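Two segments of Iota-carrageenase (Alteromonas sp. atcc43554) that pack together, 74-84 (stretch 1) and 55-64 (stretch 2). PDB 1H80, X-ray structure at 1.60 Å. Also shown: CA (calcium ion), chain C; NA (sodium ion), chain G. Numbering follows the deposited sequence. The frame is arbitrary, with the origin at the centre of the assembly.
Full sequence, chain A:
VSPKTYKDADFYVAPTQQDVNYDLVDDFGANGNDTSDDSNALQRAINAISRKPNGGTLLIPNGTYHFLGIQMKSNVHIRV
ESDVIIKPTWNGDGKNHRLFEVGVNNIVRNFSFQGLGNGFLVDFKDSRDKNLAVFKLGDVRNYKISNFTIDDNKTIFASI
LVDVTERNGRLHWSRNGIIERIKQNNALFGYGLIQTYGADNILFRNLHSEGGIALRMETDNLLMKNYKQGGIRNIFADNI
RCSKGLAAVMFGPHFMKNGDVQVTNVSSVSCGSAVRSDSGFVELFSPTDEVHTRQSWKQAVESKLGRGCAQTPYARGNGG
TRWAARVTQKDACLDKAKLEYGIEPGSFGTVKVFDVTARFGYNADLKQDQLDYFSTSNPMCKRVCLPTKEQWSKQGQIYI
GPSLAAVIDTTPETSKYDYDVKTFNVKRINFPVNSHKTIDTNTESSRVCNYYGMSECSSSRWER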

# COMPACT_ATOMS: atom_id res chain seq x y z
N SER A 74 23.21 3.63 5.39
CA SER A 74 23.65 4.40 4.23
C SER A 74 24.71 3.74 3.36
O SER A 74 25.59 3.03 3.85
CB SER A 74 24.18 5.76 4.68
OG SER A 74 23.19 6.50 5.35
N ASN A 75 24.59 4.01 2.07
CA ASN A 75 25.51 3.52 1.06
C ASN A 75 25.63 2.02 0.95
O ASN A 75 26.68 1.49 0.59
CB ASN A 75 26.88 4.17 1.29
CG ASN A 75 26.81 5.68 1.23
OD1 ASN A 75 26.35 6.25 0.24
ND2 ASN A 75 27.26 6.34 2.29
N VAL A 76 24.54 1.33 1.27
CA VAL A 76 24.49 -0.12 1.18
C VAL A 76 23.56 -0.45 0.03
O VAL A 76 22.44 0.04 -0.04
CB VAL A 76 23.96 -0.76 2.47
CG1 VAL A 76 23.81 -2.25 2.29
CG2 VAL A 76 24.91 -0.46 3.62
N HIS A 77 24.05 -1.27 -0.89
CA HIS A 77 23.28 -1.65 -2.06
C HIS A 77 23.21 -3.16 -2.13
O HIS A 77 24.20 -3.83 -2.42
CB HIS A 77 23.94 -1.04 -3.28
CG HIS A 77 23.98 0.45 -3.22
ND1 HIS A 77 22.92 1.24 -3.62
CD2 HIS A 77 24.88 1.30 -2.68
CE1 HIS A 77 23.16 2.50 -3.32
NE2 HIS A 77 24.35 2.56 -2.74
N ILE A 78 22.03 -3.67 -1.82
CA ILE A 78 21.80 -5.10 -1.79
C ILE A 78 21.24 -5.63 -3.10
O ILE A 78 20.29 -5.07 -3.65
CB ILE A 78 20.85 -5.46 -0.63
CG1 ILE A 78 21.50 -5.05 0.70
CG2 ILE A 78 20.53 -6.95 -0.65
CD1 ILE A 78 20.59 -5.19 1.90
N ARG A 79 21.85 -6.70 -3.59
CA ARG A 79 21.40 -7.34 -4.81
C ARG A 79 21.10 -8.78 -4.43
O ARG A 79 21.89 -9.43 -3.74
CB ARG A 79 22.48 -7.26 -5.90
CG ARG A 79 22.67 -5.84 -6.42
CD ARG A 79 21.38 -5.30 -7.04
NE ARG A 79 21.49 -3.92 -7.49
CZ ARG A 79 21.35 -2.85 -6.71
NH1 ARG A 79 21.08 -2.97 -5.41
NH2 ARG A 79 21.48 -1.64 -7.24
N VAL A 80 19.95 -9.26 -4.87
CA VAL A 80 19.51 -10.60 -4.52
C VAL A 80 19.40 -11.52 -5.72
O VAL A 80 18.75 -11.19 -6.70
CB VAL A 80 18.14 -10.51 -3.82
CG1 VAL A 80 17.76 -11.86 -3.25
CG2 VAL A 80 18.18 -9.44 -2.73
N GLU A 81 20.02 -12.70 -5.64
CA GLU A 81 19.93 -13.62 -6.76
C GLU A 81 18.50 -14.08 -6.98
O GLU A 81 17.68 -14.09 -6.06
CB GLU A 81 20.90 -14.79 -6.58
CG GLU A 81 22.35 -14.33 -6.66
CD GLU A 81 23.33 -15.46 -6.91
OE1 GLU A 81 23.25 -16.49 -6.20
OE2 GLU A 81 24.19 -15.32 -7.80
N SER A 82 18.21 -14.46 -8.22
CA SER A 82 16.86 -14.83 -8.64
C SER A 82 16.14 -16.02 -8.03
O SER A 82 14.91 -16.11 -8.14
CB SER A 82 16.84 -14.95 -10.17
OG SER A 82 15.51 -15.04 -10.65
N ASP A 83 16.87 -16.94 -7.41
CA ASP A 83 16.22 -18.10 -6.81
C ASP A 83 16.17 -17.99 -5.29
O ASP A 83 15.83 -18.95 -4.60
CB ASP A 83 16.93 -19.39 -7.22
CG ASP A 83 16.82 -19.67 -8.70
OD1 ASP A 83 15.69 -19.59 -9.23
OD2 ASP A 83 17.85 -19.97 -9.34
N VAL A 84 16.51 -16.81 -4.79
CA VAL A 84 16.50 -16.59 -3.35
C VAL A 84 15.09 -16.57 -2.79
O VAL A 84 14.15 -16.09 -3.42
CB VAL A 84 17.18 -15.25 -2.99
CG1 VAL A 84 16.89 -14.88 -1.53
CG2 VAL A 84 18.67 -15.37 -3.21
CA CA C . 13.26 -15.65 -9.73
NA NA G . 25.28 -17.33 -7.27
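Stretch 2 55-64: GGTLLIPNGT

Stretch 2 lies alongside stretch 1 as its parallel neighbour in a β-sheet. Residues 56-60 form an extended strand beside 76-80, the two axes approaching to 4.5 Å and crossing at -26°, and the register is a constant offset of twenty: Gly56 beside Val76, Thr57 beside His77, Leu58 beside Ile78, Leu59 beside Arg79, Ile60 beside Val80. The backbone ladder follows the parallel rule, in which one residue in two uses both its N and its O toward the partner strand. Gly56 N donates to Asn75 O (3.1 Å) and Gly56 O accepts from His77 N (3.0 Å); Leu58 N reaches His77 O (2.8 Å) while Leu58 O takes Arg79 N (2.9 Å); Ile60 N meets Arg79 O (2.9 Å) and Ile60 O takes Glu81 N (3.0 Å), almost linearly.

Gly55 enters this ladder with a positive phi (59°) and psi of -151°, a conformation that favours glycine. A CB there would fall about 2.1 Å from Asn75 O, so the bare CA can approach that oxygen to 3.2 Å.

Three residues cover the most surface, and all lie toward the C-terminal end of the contact. Ile60, with chi1 m and chi2 t, shares a sheet face with Leu58, Ile78 and Val80. Its CD1 packs 3.8 Å from Ile78 CG2 and 4.2 Å from Val80 CG2, while its CG2 lies 4.2 Å from Val84 CG1, so one branched side chain bridges the strand and the turn beyond it. On the other face, Leu59 CD1 packs 3.9 Å from Glu81 CG.

Asn62, which covers the most of all, works after the strand has ended. Stretch 1 folds there into a type I turn from Glu81 to Val84, closed by Val84 N to Glu81 O at 3.2 Å. The Asn62 side chain, chi1 m, starts sideways, but its end comes nearer, and Asn62 OD1 accepts a hydrogen bond from Asp83 N at 2.8 Å. The amide at the third position of the turn thus gains an acceptor from the neighbouring stretch.

Glu81 returns the exchange: its CB points toward stretch 2, and Glu81 OE1 accepts from Asn62 N at 2.8 Å. Each of the two residues therefore offers a side-chain oxygen to a backbone amide across the contact. The Glu81 carboxylate also holds the sodium ion, with OE1 at 2.5 Å and OE2 at 2.4 Å from NA, so OE1 serves metal and amide together. The design rule is a regular ladder finished by reciprocal side-chain acceptors where the strands give out.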

# COMPACT_ATOMS: atom_id res chain seq x y z
N GLY A 55 30.77 3.15 0.49
CA GLY A 55 29.87 2.02 0.59
C GLY A 55 30.18 0.83 -0.29
O GLY A 55 31.34 0.56 -0.62
N GLY A 56 29.15 0.10 -0.67
CA GLY A 56 29.37 -1.07 -1.49
C GLY A 56 28.12 -1.86 -1.74
O GLY A 56 27.01 -1.46 -1.37
N THR A 57 28.30 -3.01 -2.38
CA THR A 57 27.21 -3.89 -2.72
C THR A 57 27.29 -5.19 -1.93
O THR A 57 28.38 -5.70 -1.67
CB THR A 57 27.22 -4.22 -4.23
OG1 THR A 57 27.03 -3.01 -4.98
CG2 THR A 57 26.11 -5.21 -4.59
N LEU A 58 26.13 -5.70 -1.54
CA LEU A 58 26.06 -6.96 -0.83
C LEU A 58 25.23 -7.89 -1.69
O LEU A 58 24.11 -7.56 -2.07
CB LEU A 58 25.38 -6.80 0.53
CG LEU A 58 25.18 -8.13 1.25
CD1 LEU A 58 26.53 -8.72 1.62
CD2 LEU A 58 24.34 -7.91 2.50
N LEU A 59 25.79 -9.05 -2.01
CA LEU A 59 25.05 -10.01 -2.80
C LEU A 59 24.47 -11.06 -1.87
O LEU A 59 25.18 -11.60 -1.03
CB LEU A 59 25.96 -10.72 -3.81
CG LEU A 59 25.26 -11.76 -4.69
CD1 LEU A 59 24.27 -11.07 -5.62
CD2 LEU A 59 26.29 -12.52 -5.50
N ILE A 60 23.17 -11.31 -2.00
CA ILE A 60 22.51 -12.35 -1.22
C ILE A 60 22.35 -13.44 -2.27
O ILE A 60 21.50 -13.35 -3.16
CB ILE A 60 21.14 -11.91 -0.70
CG1 ILE A 60 21.32 -10.77 0.31
CG2 ILE A 60 20.43 -13.09 -0.04
CD1 ILE A 60 20.02 -10.32 0.97
N PRO A 61 23.19 -14.48 -2.19
CA PRO A 61 23.17 -15.60 -3.14
C PRO A 61 22.01 -16.56 -2.97
O PRO A 61 21.38 -16.60 -1.92
CB PRO A 61 24.52 -16.27 -2.89
CG PRO A 61 24.66 -16.13 -1.41
CD PRO A 61 24.21 -14.70 -1.14
N ASN A 62 21.75 -17.33 -4.02
CA ASN A 62 20.65 -18.28 -3.99
C ASN A 62 20.63 -19.13 -2.73
O ASN A 62 21.66 -19.64 -2.29
CB ASN A 62 20.70 -19.16 -5.23
CG ASN A 62 20.30 -18.41 -6.48
OD1 ASN A 62 19.43 -17.54 -6.43
ND2 ASN A 62 20.91 -18.74 -7.61
N GLY A 63 19.44 -19.25 -2.17
CA GLY A 63 19.25 -20.02 -0.95
C GLY A 63 18.04 -19.48 -0.23
O GLY A 63 17.37 -18.56 -0.72
N THR A 64 17.74 -20.05 0.93
CA THR A 64 16.61 -19.62 1.72
C THR A 64 17.14 -18.99 3.00
O THR A 64 17.91 -19.61 3.74
CB THR A 64 15.69 -20.80 2.07
OG1 THR A 64 15.14 -21.34 0.86
CG2 THR A 64 14.56 -20.35 2.98
O HOH W 1 14.06 -17.73 -10.43
O HOH W 2 12.05 -16.48 -7.78
O HOH W 3 11.37 -17.04 -10.76
O HOH W 4 10.95 -14.61 -9.85
O HOH W 5 24.40 -19.10 -6.14